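Local coordinates for fumarylacetoacetate hydrolase (Burkholderia xenovorans, PDB 5TI1), which probably hydrolyses fumarylacetoacetate to fumarate and acetoacetate, the last step of phenylalanine and tyrosine breakdown, with a bound divalent metal ion, at residues B[224-229]-B[375-380]; B[254-259]-B[285-290]; B[324-329]-B[342-347]. All coordinates share one frame; numbering follows the deposited sequence. Where two conformers were deposited one is given.

Contact 1: residues B[224-229]-B[375-380]; sequences DIELET and SGTISG. With MG (magnesium ion), chain K.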
ATOM      1  N   ASP B 224     -16.960  12.972   4.817  1.00 28.38           N
ATOM      2  CA  ASP B 224     -17.738  12.694   3.622  1.00 29.13           C
ATOM      3  C   ASP B 224     -17.532  11.244   3.205  1.00 29.80           C
ATOM      4  O   ASP B 224     -16.563  10.587   3.602  1.00 27.24           O
ATOM      5  CB  ASP B 224     -17.351  13.662   2.488  1.00 31.86           C
ATOM      6  CG  ASP B 224     -18.417  13.765   1.405  1.00 33.44           C
ATOM      7  OD1 ASP B 224     -19.444  13.063   1.504  1.00 39.40           O
ATOM      8  OD2 ASP B 224     -18.231  14.557   0.456  1.00 35.79           O
ATOM      9  N   ILE B 225     -18.482  10.746   2.416  1.00 32.70           N
ATOM     10  CA  ILE B 225     -18.327   9.470   1.725  1.00 35.49           C
ATOM     11  C   ILE B 225     -17.660   9.713   0.384  1.00 31.55           C
ATOM     12  O   ILE B 225     -17.582  10.852  -0.092  1.00 34.74           O
ATOM     13  CB  ILE B 225     -19.676   8.769   1.487  1.00 34.53           C
ATOM     14  CG1 ILE B 225     -20.435   9.498   0.372  1.00 35.87           C
ATOM     15  CG2 ILE B 225     -20.480   8.684   2.774  1.00 29.14           C
ATOM     16  CD1 ILE B 225     -21.727   8.850  -0.022  1.00 37.32           C
ATOM     17  N   GLU B 226     -17.209   8.636  -0.249  1.00 31.08           N
ATOM     18  CA  GLU B 226     -16.962   8.628  -1.687  1.00 29.05           C
ATOM     19  C   GLU B 226     -17.520   7.316  -2.204  1.00 33.07           C
ATOM     20  O   GLU B 226     -16.970   6.246  -1.910  1.00 28.18           O
ATOM     21  CB  GLU B 226     -15.478   8.785  -2.029  1.00 28.46           C
ATOM     22  CG  GLU B 226     -14.920  10.136  -1.598  1.00 39.81           C
ATOM     23  CD  GLU B 226     -13.746  10.598  -2.436  1.00 40.22           C
ATOM     24  OE1 GLU B 226     -13.580  11.824  -2.608  1.00 39.00           O
ATOM     25  OE2 GLU B 226     -12.995   9.740  -2.921  1.00 39.58           O
ATOM     26  N   LEU B 227     -18.645   7.404  -2.917  1.00 30.40           N
ATOM     27  CA  LEU B 227     -19.277   6.237  -3.516  1.00 40.23           C
ATOM     28  C   LEU B 227     -18.413   5.737  -4.660  1.00 38.24           C
ATOM     29  O   LEU B 227     -18.163   6.477  -5.620  1.00 36.37           O
ATOM     30  CB  LEU B 227     -20.677   6.585  -4.022  1.00 32.35           C
ATOM     31  CG  LEU B 227     -21.255   5.588  -5.035  1.00 41.55           C
ATOM     32  CD1 LEU B 227     -21.591   4.275  -4.367  1.00 41.05           C
ATOM     33  CD2 LEU B 227     -22.502   6.167  -5.679  1.00 39.52           C
ATOM     34  N   GLU B 228     -17.954   4.490  -4.555  1.00 29.90           N
ATOM     35  CA  GLU B 228     -17.070   3.901  -5.552  1.00 29.72           C
ATOM     36  C   GLU B 228     -17.344   2.410  -5.674  1.00 29.65           C
ATOM     37  O   GLU B 228     -18.025   1.807  -4.843  1.00 30.35           O
ATOM     38  CB  GLU B 228     -15.595   4.098  -5.181  1.00 28.47           C
ATOM     39  CG  GLU B 228     -15.198   5.526  -4.867  1.00 37.25           C
ATOM     40  CD  GLU B 228     -13.707   5.686  -4.733  1.00 31.61           C
ATOM     41  OE1 GLU B 228     -13.263   6.672  -4.111  1.00 27.23           O
ATOM     42  OE2 GLU B 228     -12.987   4.815  -5.252  1.00 29.37           O
ATOM     43  N   THR B 229     -16.777   1.809  -6.712  1.00 29.79           N
ATOM     44  CA  THR B 229     -16.579   0.371  -6.747  1.00 32.24           C
ATOM     45  C   THR B 229     -15.087   0.066  -6.639  1.00 35.32           C
ATOM     46  O   THR B 229     -14.229   0.889  -6.977  1.00 31.15           O
ATOM     47  CB  THR B 229     -17.115  -0.246  -8.035  1.00 30.68           C
ATOM     48  OG1 THR B 229     -16.304   0.204  -9.113  1.00 30.87           O
ATOM     49  CG2 THR B 229     -18.582   0.175  -8.288  1.00 32.13           C
ATOM     50  N   SER B 375     -12.573   2.851  -8.081  1.00 28.96           N
ATOM     51  CA  SER B 375     -12.912   3.525  -9.329  1.00 31.93           C
ATOM     52  C   SER B 375     -12.680   5.028  -9.254  1.00 32.03           C
ATOM     53  O   SER B 375     -12.501   5.668 -10.294  1.00 30.41           O
ATOM     54  CB  SER B 375     -14.378   3.252  -9.685  1.00 30.45           C
ATOM     55  OG  SER B 375     -15.235   3.731  -8.658  1.00 30.47           O
ATOM     56  N   GLY B 376     -12.656   5.592  -8.054  1.00 28.89           N
ATOM     57  CA  GLY B 376     -12.936   6.999  -7.873  1.00 31.28           C
ATOM     58  C   GLY B 376     -14.427   7.233  -7.685  1.00 30.50           C
ATOM     59  O   GLY B 376     -15.262   6.421  -8.075  1.00 31.67           O
ATOM     60  N   THR B 377     -14.752   8.360  -7.046  1.00 30.80           N
ATOM     61  CA  THR B 377     -16.144   8.722  -6.762  1.00 31.74           C
ATOM     62  C   THR B 377     -17.000   8.669  -8.017  1.00 33.24           C
ATOM     63  O   THR B 377     -16.704   9.337  -9.006  1.00 42.59           O
ATOM     64  CB  THR B 377     -16.232  10.127  -6.163  1.00 36.40           C
ATOM     65  OG1 THR B 377     -15.431  10.205  -4.984  1.00 36.18           O
ATOM     66  CG2 THR B 377     -17.684  10.452  -5.806  1.00 34.19           C
ATOM     67  N   ILE B 378     -18.075   7.895  -7.966  1.00 33.65           N
ATOM     68  CA  ILE B 378     -18.957   7.694  -9.110  1.00 35.16           C
ATOM     69  C   ILE B 378     -20.081   8.725  -9.043  1.00 41.81           C
ATOM     70  O   ILE B 378     -20.935   8.677  -8.151  1.00 46.40           O
ATOM     71  CB  ILE B 378     -19.512   6.268  -9.132  1.00 42.26           C
ATOM     72  CG1 ILE B 378     -18.357   5.263  -9.122  1.00 33.73           C
ATOM     73  CG2 ILE B 378     -20.418   6.074 -10.348  1.00 38.47           C
ATOM     74  CD1 ILE B 378     -18.760   3.861  -8.742  1.00 37.08           C
ATOM     75  N   SER B 379     -20.082   9.664  -9.981  1.00 41.22           N
ATOM     76  CA  SER B 379     -21.108  10.695 -10.047  1.00 41.19           C
ATOM     77  C   SER B 379     -21.763  10.681 -11.417  1.00 41.10           C
ATOM     78  O   SER B 379     -21.082  10.558 -12.446  1.00 41.40           O
ATOM     79  CB  SER B 379     -20.529  12.077  -9.749  1.00 40.27           C
ATOM     80  OG  SER B 379     -20.251  12.197  -8.365  1.00 38.83           O
ATOM     81  N   GLY B 380     -23.089  10.801 -11.421  1.00 42.34           N
ATOM     82  CA  GLY B 380     -23.858  10.684 -12.633  1.00 51.95           C
ATOM     83  C   GLY B 380     -24.248  12.021 -13.225  1.00 55.23           C
ATOM     84  O   GLY B 380     -23.722  13.075 -12.854  1.00 55.04           O
TER
HETATM   85 MG    MG K 501     -11.682   8.134  -3.567  1.00 28.96          MG
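Glu-226 and Glu-228 sit two apart along strand 223-233, an inner strand of the sheet, and reach the same magnesium ion. Glu-226 OE2 and Glu-228 OE1 each lie 2.2 Å from MG. Both side chains have CG anti to the carbonyl carbon and run on extended, so both carboxylates arrive at the ion. Asp-153 and Asp-260 add the other two protein ligands. The second oxygen of each carboxylate is also held. Glu-226 OE1 pairs with Arg-264. Glu-228 OE2 takes the N-H of Gly-376 at 2.9 Å from above its carboxylate plane, which should help fix the rotation of that group.

Hydrogen bonds, mostly between backbone atoms, tie 375-380 to the strand. Ile-378 N gives a nearly straight bond to Leu-227 O at 2.7 Å, almost along the C=O axis. Thr-229 is gripped twice by one residue. Ser-375 N donates to Thr-229 O at 2.8 Å, and Thr-229 N donates to Ser-375 OG at 3.1 Å. That hydroxyl sits between its own backbone N and carbonyl carbon (chi1 60°) and donates a hydrogen bond to Gly-376 O, on a lone pair.

Van der Waals contacts fill the rest. Thr-377 OG1 rests against Glu-226 CD at 3.1 Å, the two side chains crossing at about a right angle without a hydrogen bond. Ile-378 lays CD1 over the backbone at Glu-228 and against Thr-229 CG2 at 3.7 Å.

All the touching residues are buried. Thr-377 is a predicted substrate-binding residue and touches His-160, the predicted proton acceptor. The arrangement is the acidic metal site of the FAH family, with a probable substrate loop beside it.

Contact 2: residues B[254-259]-B[285-290]; sequences GMVLLN and TISPWI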
ATOM      1  N   GLY B 254     -13.097  -9.779  -9.735  1.00 31.68           N
ATOM      2  CA  GLY B 254     -14.453  -9.374  -9.436  1.00 33.94           C
ATOM      3  C   GLY B 254     -14.487  -7.977  -8.858  1.00 38.03           C
ATOM      4  O   GLY B 254     -13.490  -7.251  -8.883  1.00 33.14           O
ATOM      5  N   MET B 255     -15.648  -7.619  -8.296  1.00 34.58           N
ATOM      6  CA  MET B 255     -15.894  -6.257  -7.848  0.50 29.72           C
ATOM      7  C   MET B 255     -16.591  -6.264  -6.496  1.00 32.96           C
ATOM      8  O   MET B 255     -17.317  -7.206  -6.158  1.00 36.18           O
ATOM      9  CB  MET B 255     -16.747  -5.494  -8.864  0.50 31.03           C
ATOM     10  CG  MET B 255     -16.766  -4.000  -8.680  0.50 30.78           C
ATOM     11  SD  MET B 255     -17.798  -3.236  -9.939  0.50 34.33           S
ATOM     12  CE  MET B 255     -16.911  -3.675 -11.434  0.50 32.99           C
ATOM     13  N   VAL B 256     -16.354  -5.198  -5.730  1.00 30.71           N
ATOM     14  CA  VAL B 256     -17.045  -4.919  -4.482  1.00 28.32           C
ATOM     15  C   VAL B 256     -17.504  -3.464  -4.515  1.00 31.27           C
ATOM     16  O   VAL B 256     -17.087  -2.679  -5.365  1.00 30.11           O
ATOM     17  CB  VAL B 256     -16.155  -5.168  -3.248  1.00 32.17           C
ATOM     18  CG1 VAL B 256     -15.790  -6.642  -3.139  1.00 36.53           C
ATOM     19  CG2 VAL B 256     -14.915  -4.275  -3.308  1.00 25.99           C
ATOM     20  N   LEU B 257     -18.370  -3.109  -3.570  1.00 28.69           N
ATOM     21  CA  LEU B 257     -18.661  -1.708  -3.297  1.00 39.49           C
ATOM     22  C   LEU B 257     -17.597  -1.143  -2.362  1.00 32.85           C
ATOM     23  O   LEU B 257     -17.052  -1.856  -1.523  1.00 26.51           O
ATOM     24  CB  LEU B 257     -20.042  -1.554  -2.662  1.00 29.47           C
ATOM     25  CG  LEU B 257     -21.213  -2.151  -3.461  1.00 35.31           C
ATOM     26  CD1 LEU B 257     -22.502  -2.094  -2.662  1.00 31.60           C
ATOM     27  CD2 LEU B 257     -21.379  -1.441  -4.782  1.00 32.50           C
ATOM     28  N   LEU B 258     -17.312   0.150  -2.503  1.00 27.34           N
ATOM     29  CA  LEU B 258     -16.180   0.768  -1.812  1.00 26.23           C
ATOM     30  C   LEU B 258     -16.555   2.185  -1.410  1.00 26.50           C
ATOM     31  O   LEU B 258     -16.898   3.009  -2.265  1.00 28.70           O
ATOM     32  CB  LEU B 258     -14.922   0.763  -2.699  1.00 25.84           C
ATOM     33  CG  LEU B 258     -13.569   1.139  -2.066  1.00 28.08           C
ATOM     34  CD1 LEU B 258     -12.386   0.546  -2.877  1.00 25.40           C
ATOM     35  CD2 LEU B 258     -13.399   2.638  -1.934  1.00 24.82           C
ATOM     36  N   ASN B 259     -16.500   2.467  -0.107  1.00 25.86           N
ATOM     37  CA  ASN B 259     -16.724   3.804   0.421  1.00 26.05           C
ATOM     38  C   ASN B 259     -15.382   4.334   0.908  1.00 28.42           C
ATOM     39  O   ASN B 259     -14.886   3.919   1.963  1.00 26.29           O
ATOM     40  CB  ASN B 259     -17.753   3.797   1.552  1.00 26.22           C
ATOM     41  CG  ASN B 259     -18.058   5.199   2.067  1.00 31.76           C
ATOM     42  OD1 ASN B 259     -17.465   6.182   1.596  1.00 27.53           O
ATOM     43  ND2 ASN B 259     -18.997   5.304   3.026  1.00 26.78           N
ATOM     44  N   THR B 285     -14.115   1.442   3.491  1.00 26.26           N
ATOM     45  CA  THR B 285     -14.997   0.303   3.714  1.00 26.83           C
ATOM     46  C   THR B 285     -15.313  -0.381   2.386  1.00 23.62           C
ATOM     47  O   THR B 285     -15.574   0.286   1.382  1.00 28.22           O
ATOM     48  CB  THR B 285     -16.295   0.740   4.419  1.00 29.68           C
ATOM     49  OG1 THR B 285     -15.976   1.390   5.652  1.00 27.11           O
ATOM     50  CG2 THR B 285     -17.186  -0.456   4.727  1.00 25.53           C
ATOM     51  N   ILE B 286     -15.278  -1.714   2.369  1.00 25.11           N
ATOM     52  CA  ILE B 286     -15.780  -2.450   1.215  1.00 25.58           C
ATOM     53  C   ILE B 286     -16.864  -3.431   1.648  1.00 31.77           C
ATOM     54  O   ILE B 286     -16.914  -3.888   2.798  1.00 27.73           O
ATOM     55  CB  ILE B 286     -14.669  -3.185   0.425  1.00 23.97           C
ATOM     56  CG1 ILE B 286     -13.955  -4.235   1.286  1.00 25.84           C
ATOM     57  CG2 ILE B 286     -13.677  -2.180  -0.156  1.00 23.57           C
ATOM     58  CD1 ILE B 286     -12.970  -5.109   0.475  1.00 28.40           C
ATOM     59  N   SER B 287     -17.752  -3.738   0.704  1.00 26.41           N
ATOM     60  CA  SER B 287     -18.734  -4.782   0.899  1.00 26.77           C
ATOM     61  C   SER B 287     -18.039  -6.143   0.964  1.00 34.21           C
ATOM     62  O   SER B 287     -16.914  -6.305   0.472  1.00 27.94           O
ATOM     63  CB  SER B 287     -19.760  -4.755  -0.236  1.00 28.12           C
ATOM     64  OG  SER B 287     -19.122  -4.889  -1.492  1.00 32.04           O
ATOM     65  N   PRO B 288     -18.684  -7.144   1.571  1.00 35.73           N
ATOM     66  CA  PRO B 288     -17.989  -8.419   1.806  1.00 32.71           C
ATOM     67  C   PRO B 288     -18.040  -9.421   0.658  1.00 31.04           C
ATOM     68  O   PRO B 288     -17.215 -10.340   0.639  1.00 28.37           O
ATOM     69  CB  PRO B 288     -18.702  -8.972   3.051  1.00 26.82           C
ATOM     70  CG  PRO B 288     -20.083  -8.399   2.967  1.00 31.35           C
ATOM     71  CD  PRO B 288     -19.943  -7.043   2.339  1.00 30.29           C
ATOM     72  N   TRP B 289     -18.972  -9.278  -0.292  1.00 28.59           N
ATOM     73  CA  TRP B 289     -19.167 -10.258  -1.360  1.00 33.35           C
ATOM     74  C   TRP B 289     -18.494  -9.799  -2.657  1.00 35.26           C
ATOM     75  O   TRP B 289     -18.843  -8.751  -3.213  1.00 29.85           O
ATOM     76  CB  TRP B 289     -20.658 -10.507  -1.612  1.00 34.72           C
ATOM     77  CG  TRP B 289     -21.367 -11.183  -0.473  1.00 38.32           C
ATOM     78  CD1 TRP B 289     -22.317 -10.633   0.340  1.00 33.44           C
ATOM     79  CD2 TRP B 289     -21.169 -12.526  -0.008  1.00 34.48           C
ATOM     80  NE1 TRP B 289     -22.727 -11.550   1.276  1.00 36.17           N
ATOM     81  CE2 TRP B 289     -22.038 -12.719   1.090  1.00 33.66           C
ATOM     82  CE3 TRP B 289     -20.343 -13.583  -0.412  1.00 33.73           C
ATOM     83  CZ2 TRP B 289     -22.112 -13.930   1.784  1.00 32.43           C
ATOM     84  CZ3 TRP B 289     -20.409 -14.781   0.282  1.00 32.08           C
ATOM     85  CH2 TRP B 289     -21.290 -14.944   1.367  1.00 37.59           C
ATOM     86  N   ILE B 290     -17.567 -10.595  -3.169  1.00 29.37           N
ATOM     87  CA  ILE B 290     -16.921 -10.243  -4.428  1.00 29.74           C
ATOM     88  C   ILE B 290     -17.755 -10.839  -5.547  1.00 31.01           C
ATOM     89  O   ILE B 290     -17.826 -12.061  -5.693  1.00 34.89           O
ATOM     90  CB  ILE B 290     -15.469 -10.719  -4.501  1.00 28.45           C
ATOM     91  CG1 ILE B 290     -14.643 -10.076  -3.383  1.00 27.00           C
ATOM     92  CG2 ILE B 290     -14.888 -10.316  -5.834  1.00 28.62           C
ATOM     93  CD1 ILE B 290     -13.165 -10.430  -3.449  1.00 29.53           C
TER
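Strands 252-263 and 284-292 are antiparallel neighbours in the mixed central sheet. Their pairing is regular at the Asn-259 end, is interrupted after Ser-287, and resumes near Ile-290, where Met-255 bonds through its backbone to Val-291. The two segments run 164° apart. Asn-259 and Thr-285 form a hydrogen-bonded pair, and Leu-258 and Ile-286 a non-hydrogen-bonded one.

Four hydrogen bonds cross the contact. Asn-259 N gives a straight bond to Thr-285 O at 2.8 Å, in the carbonyl plane. Thr-285 N returns one to Asn-259 O at 3.0 Å, from above that plane. Ser-287 N donates to Leu-257 O at 3.0 Å. The answering bond is made by a side chain. Beyond Ser-287 the second strand turns off through Pro-288, and Leu-257 finds a hydroxyl in place of a carbonyl.

Polar ends on the other face are used outside the pair. Asn-259 OD1 accepts from Glu-226 N on the next strand, and Thr-285 OG1 bonds to Trp-261 NE1.

Apolar packing is centred on Val-256, whose two methyls divide the work. CG1 lies alongside Ile-290 CG1 at 3.6 Å, the two side chains pointing the same way. CG2 crosses obliquely over Ile-286 CB at 3.9 Å. Ile-286 also sets its CG2 against Leu-258 CG at 3.8 Å. Leu-372 of strand 372-374 touches Val-256, Leu-258 and Ile-286. Gly-254 lets Ile-290 CG2 come close to its CA, where a CB would clash.

All the residues that touch are buried. Ser-287 O has no polar partner in the model. Ser-287 OG stands between its own N and carbonyl carbon (chi1 57°), which brings it within 2.8 Å of Leu-257 N.

Contact 3: residues B[324-329]-B[342-347]; sequences ITLEVT and TRTNFK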
ATOM      1  N   ILE B 324     -24.270  -1.049 -13.534  1.00 42.04           N
ATOM      2  CA  ILE B 324     -24.400  -1.357 -12.107  1.00 40.81           C
ATOM      3  C   ILE B 324     -25.142  -0.197 -11.464  1.00 48.73           C
ATOM      4  O   ILE B 324     -24.602   0.912 -11.364  1.00 40.48           O
ATOM      5  CB  ILE B 324     -23.049  -1.570 -11.414  1.00 38.77           C
ATOM      6  CG1 ILE B 324     -22.136  -2.510 -12.205  1.00 38.54           C
ATOM      7  CG2 ILE B 324     -23.269  -2.135 -10.025  1.00 44.94           C
ATOM      8  CD1 ILE B 324     -20.806  -2.787 -11.486  1.00 36.60           C
ATOM      9  N   THR B 325     -26.383  -0.443 -11.051  1.00 42.01           N
ATOM     10  CA  THR B 325     -27.145   0.553 -10.315  1.00 42.22           C
ATOM     11  C   THR B 325     -26.559   0.685  -8.913  1.00 48.19           C
ATOM     12  O   THR B 325     -26.320  -0.320  -8.239  1.00 39.44           O
ATOM     13  CB  THR B 325     -28.623   0.153 -10.251  1.00 43.80           C
ATOM     14  OG1 THR B 325     -29.194   0.226 -11.562  1.00 45.73           O
ATOM     15  CG2 THR B 325     -29.402   1.078  -9.328  1.00 43.89           C
ATOM     16  N   LEU B 326     -26.301   1.919  -8.487  1.00 39.82           N
ATOM     17  CA  LEU B 326     -25.737   2.199  -7.172  1.00 38.42           C
ATOM     18  C   LEU B 326     -26.623   3.179  -6.409  1.00 43.47           C
ATOM     19  O   LEU B 326     -27.199   4.101  -6.999  1.00 39.88           O
ATOM     20  CB  LEU B 326     -24.321   2.769  -7.305  1.00 40.95           C
ATOM     21  CG  LEU B 326     -23.304   1.919  -8.064  1.00 41.11           C
ATOM     22  CD1 LEU B 326     -22.093   2.759  -8.424  1.00 42.79           C
ATOM     23  CD2 LEU B 326     -22.875   0.702  -7.267  1.00 38.29           C
ATOM     24  N   GLU B 327     -26.721   2.978  -5.089  1.00 37.64           N
ATOM     25  CA  GLU B 327     -27.507   3.836  -4.214  1.00 41.45           C
ATOM     26  C   GLU B 327     -26.780   4.004  -2.890  1.00 39.75           C
ATOM     27  O   GLU B 327     -26.016   3.137  -2.463  1.00 35.06           O
ATOM     28  CB  GLU B 327     -28.918   3.275  -3.940  1.00 41.10           C
ATOM     29  CG  GLU B 327     -29.751   3.037  -5.192  1.00 56.22           C
ATOM     30  CD  GLU B 327     -31.224   2.781  -4.892  1.00 61.21           C
ATOM     31  OE1 GLU B 327     -31.598   2.784  -3.701  1.00 53.72           O
ATOM     32  OE2 GLU B 327     -32.002   2.578  -5.852  1.00 61.02           O
ATOM     33  N   VAL B 328     -27.029   5.131  -2.238  1.00 36.29           N
ATOM     34  CA  VAL B 328     -26.485   5.393  -0.915  1.00 34.95           C
ATOM     35  C   VAL B 328     -27.632   5.874  -0.045  1.00 35.58           C
ATOM     36  O   VAL B 328     -28.450   6.691  -0.483  1.00 37.01           O
ATOM     37  CB  VAL B 328     -25.336   6.423  -0.951  1.00 37.58           C
ATOM     38  CG1 VAL B 328     -24.847   6.760   0.465  1.00 37.22           C
ATOM     39  CG2 VAL B 328     -24.166   5.906  -1.834  1.00 33.60           C
ATOM     40  N   THR B 329     -27.718   5.343   1.166  1.00 42.31           N
ATOM     41  CA  THR B 329     -28.652   5.856   2.152  1.00 41.99           C
ATOM     42  C   THR B 329     -27.876   6.387   3.346  1.00 37.99           C
ATOM     43  O   THR B 329     -26.744   5.962   3.624  1.00 32.66           O
ATOM     44  CB  THR B 329     -29.674   4.790   2.596  1.00 40.78           C
ATOM     45  OG1 THR B 329     -29.013   3.743   3.312  1.00 37.85           O
ATOM     46  CG2 THR B 329     -30.402   4.202   1.378  1.00 37.02           C
ATOM     47  N   THR B 342     -28.478   9.471  -2.814  1.00 41.41           N
ATOM     48  CA  THR B 342     -28.097   9.521  -4.217  1.00 42.99           C
ATOM     49  C   THR B 342     -28.412   8.184  -4.875  1.00 45.67           C
ATOM     50  O   THR B 342     -28.497   7.152  -4.203  1.00 39.78           O
ATOM     51  CB  THR B 342     -26.616   9.885  -4.380  1.00 42.06           C
ATOM     52  OG1 THR B 342     -26.348  10.172  -5.758  1.00 42.64           O
ATOM     53  CG2 THR B 342     -25.706   8.758  -3.884  1.00 37.44           C
ATOM     54  N   ARG B 343     -28.627   8.232  -6.193  1.00 41.93           N
ATOM     55  CA  ARG B 343     -28.792   7.046  -7.030  1.00 42.39           C
ATOM     56  C   ARG B 343     -28.032   7.301  -8.324  1.00 42.82           C
ATOM     57  O   ARG B 343     -28.290   8.304  -8.991  1.00 44.08           O
ATOM     58  CB  ARG B 343     -30.271   6.765  -7.338  1.00 45.57           C
ATOM     59  CG  ARG B 343     -31.182   6.557  -6.127  1.00 46.79           C
ATOM     60  CD  ARG B 343     -32.667   6.545  -6.553  1.00 46.12           C
ATOM     61  NE  ARG B 343     -33.558   6.202  -5.444  1.00 74.97           N
ATOM     62  CZ  ARG B 343     -33.978   7.060  -4.514  1.00 73.97           C
ATOM     63  NH1 ARG B 343     -33.584   8.328  -4.545  1.00 79.09           N
ATOM     64  NH2 ARG B 343     -34.784   6.650  -3.539  1.00 65.12           N
ATOM     65  N   THR B 344     -27.093   6.427  -8.672  1.00 41.85           N
ATOM     66  CA  THR B 344     -26.325   6.625  -9.901  1.00 48.94           C
ATOM     67  C   THR B 344     -26.012   5.262 -10.516  1.00 48.70           C
ATOM     68  O   THR B 344     -26.670   4.262 -10.209  1.00 42.19           O
ATOM     69  CB  THR B 344     -25.061   7.459  -9.622  1.00 52.91           C
ATOM     70  OG1 THR B 344     -24.427   7.790 -10.864  1.00 41.65           O
ATOM     71  CG2 THR B 344     -24.080   6.683  -8.761  1.00 39.01           C
ATOM     72  N   ASN B 345     -25.013   5.225 -11.403  1.00 45.54           N
ATOM     73  CA  ASN B 345     -24.654   4.013 -12.123  1.00 41.81           C
ATOM     74  C   ASN B 345     -23.163   4.032 -12.431  1.00 40.59           C
ATOM     75  O   ASN B 345     -22.612   5.070 -12.801  1.00 41.57           O
ATOM     76  CB  ASN B 345     -25.453   3.871 -13.434  1.00 47.54           C
ATOM     77  CG  ASN B 345     -25.441   2.447 -13.974  1.00 44.13           C
ATOM     78  OD1 ASN B 345     -24.395   1.927 -14.373  1.00 43.31           O
ATOM     79  ND2 ASN B 345     -26.607   1.803 -13.969  1.00 45.32           N
ATOM     80  N   PHE B 346     -22.523   2.872 -12.276  1.00 39.53           N
ATOM     81  CA  PHE B 346     -21.111   2.724 -12.609  1.00 38.43           C
ATOM     82  C   PHE B 346     -20.841   2.935 -14.105  1.00 44.22           C
ATOM     83  O   PHE B 346     -19.717   3.280 -14.483  1.00 41.16           O
ATOM     84  CB  PHE B 346     -20.657   1.338 -12.137  1.00 37.31           C
ATOM     85  CG  PHE B 346     -19.199   1.036 -12.377  1.00 38.70           C
ATOM     86  CD1 PHE B 346     -18.208   1.762 -11.742  1.00 34.81           C
ATOM     87  CD2 PHE B 346     -18.826  -0.016 -13.205  1.00 40.32           C
ATOM     88  CE1 PHE B 346     -16.855   1.455 -11.946  1.00 33.76           C
ATOM     89  CE2 PHE B 346     -17.482  -0.326 -13.413  1.00 45.20           C
ATOM     90  CZ  PHE B 346     -16.497   0.404 -12.780  1.00 33.98           C
ATOM     91  N   LYS B 347     -21.853   2.788 -14.961  1.00 41.43           N
ATOM     92  CA  LYS B 347     -21.622   2.901 -16.400  1.00 42.73           C
ATOM     93  C   LYS B 347     -21.182   4.294 -16.836  1.00 48.35           C
ATOM     94  O   LYS B 347     -20.701   4.434 -17.962  1.00 49.68           O
ATOM     95  CB  LYS B 347     -22.881   2.506 -17.178  1.00 44.73           C
ATOM     96  CG  LYS B 347     -24.014   3.508 -17.113  1.00 46.11           C
ATOM     97  CD  LYS B 347     -25.271   2.913 -17.720  1.00 48.04           C
ATOM     98  CE  LYS B 347     -26.458   3.861 -17.612  1.00 49.50           C
ATOM     99  NZ  LYS B 347     -27.572   3.432 -18.494  1.00 55.38           N
TER
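The tight part of this beta hairpin is its buried face and the Phe-346 end. Leu-326 and Thr-344 exchange two backbone bonds of 2.9 Å, Leu-326 N to Thr-344 O and Thr-344 N to Leu-326 O. Val-328 N adds a bond to Thr-342 O, and Phe-346 N one to Ile-324 O. On the same face Thr-342 CG2 packs against Val-328 CB at 3.8 Å, side by side. Ile-324 runs alongside Phe-346, with CD1 3.8 Å from ring atom CD2. Asn-345 OD1 takes the N-H of Lys-347 at 2.7 Å on a lone pair, an Asx turn that leads out of the strand. It also takes a weak bond from Ile-324 N.

The opposite face, with Glu-327 and Arg-343, is looser and more open to solvent. Their CG atoms touch at 3.9 Å where the chains cross obliquely. The salt bridge is long, 4.0 Å from Glu-327 OE2 to Arg-343 NE, with the two charged planes 66° apart.

Strand 416-424 pairs with the other edge of 321-331. Val-328, Thr-344 and Phe-346 rest on strand 223-233, while Ile-324, Leu-326 and Phe-346 reach strand 252-263.

The three contacts all lie in the C-terminal FAA hydrolase region of the chain. Strands 223-233 and 252-263, neighbours in one sheet, carry contacts 1 and 2, whose centres are about 12 Å apart. Glu-228 O and Leu-258 N probably bond between them. Contact 3 belongs to a second sheet that packs against this one. Its centre is about 9 Å from that of contact 1 and about 14 Å from that of contact 2. Met-255, Thr-229, Ile-378 and Phe-346 meet where the three come together. Along the chain, 224-229 comes first and 375-380 last, with contact 2 and then contact 3 between them. The metal site is thus built on one sheet and backed by the other.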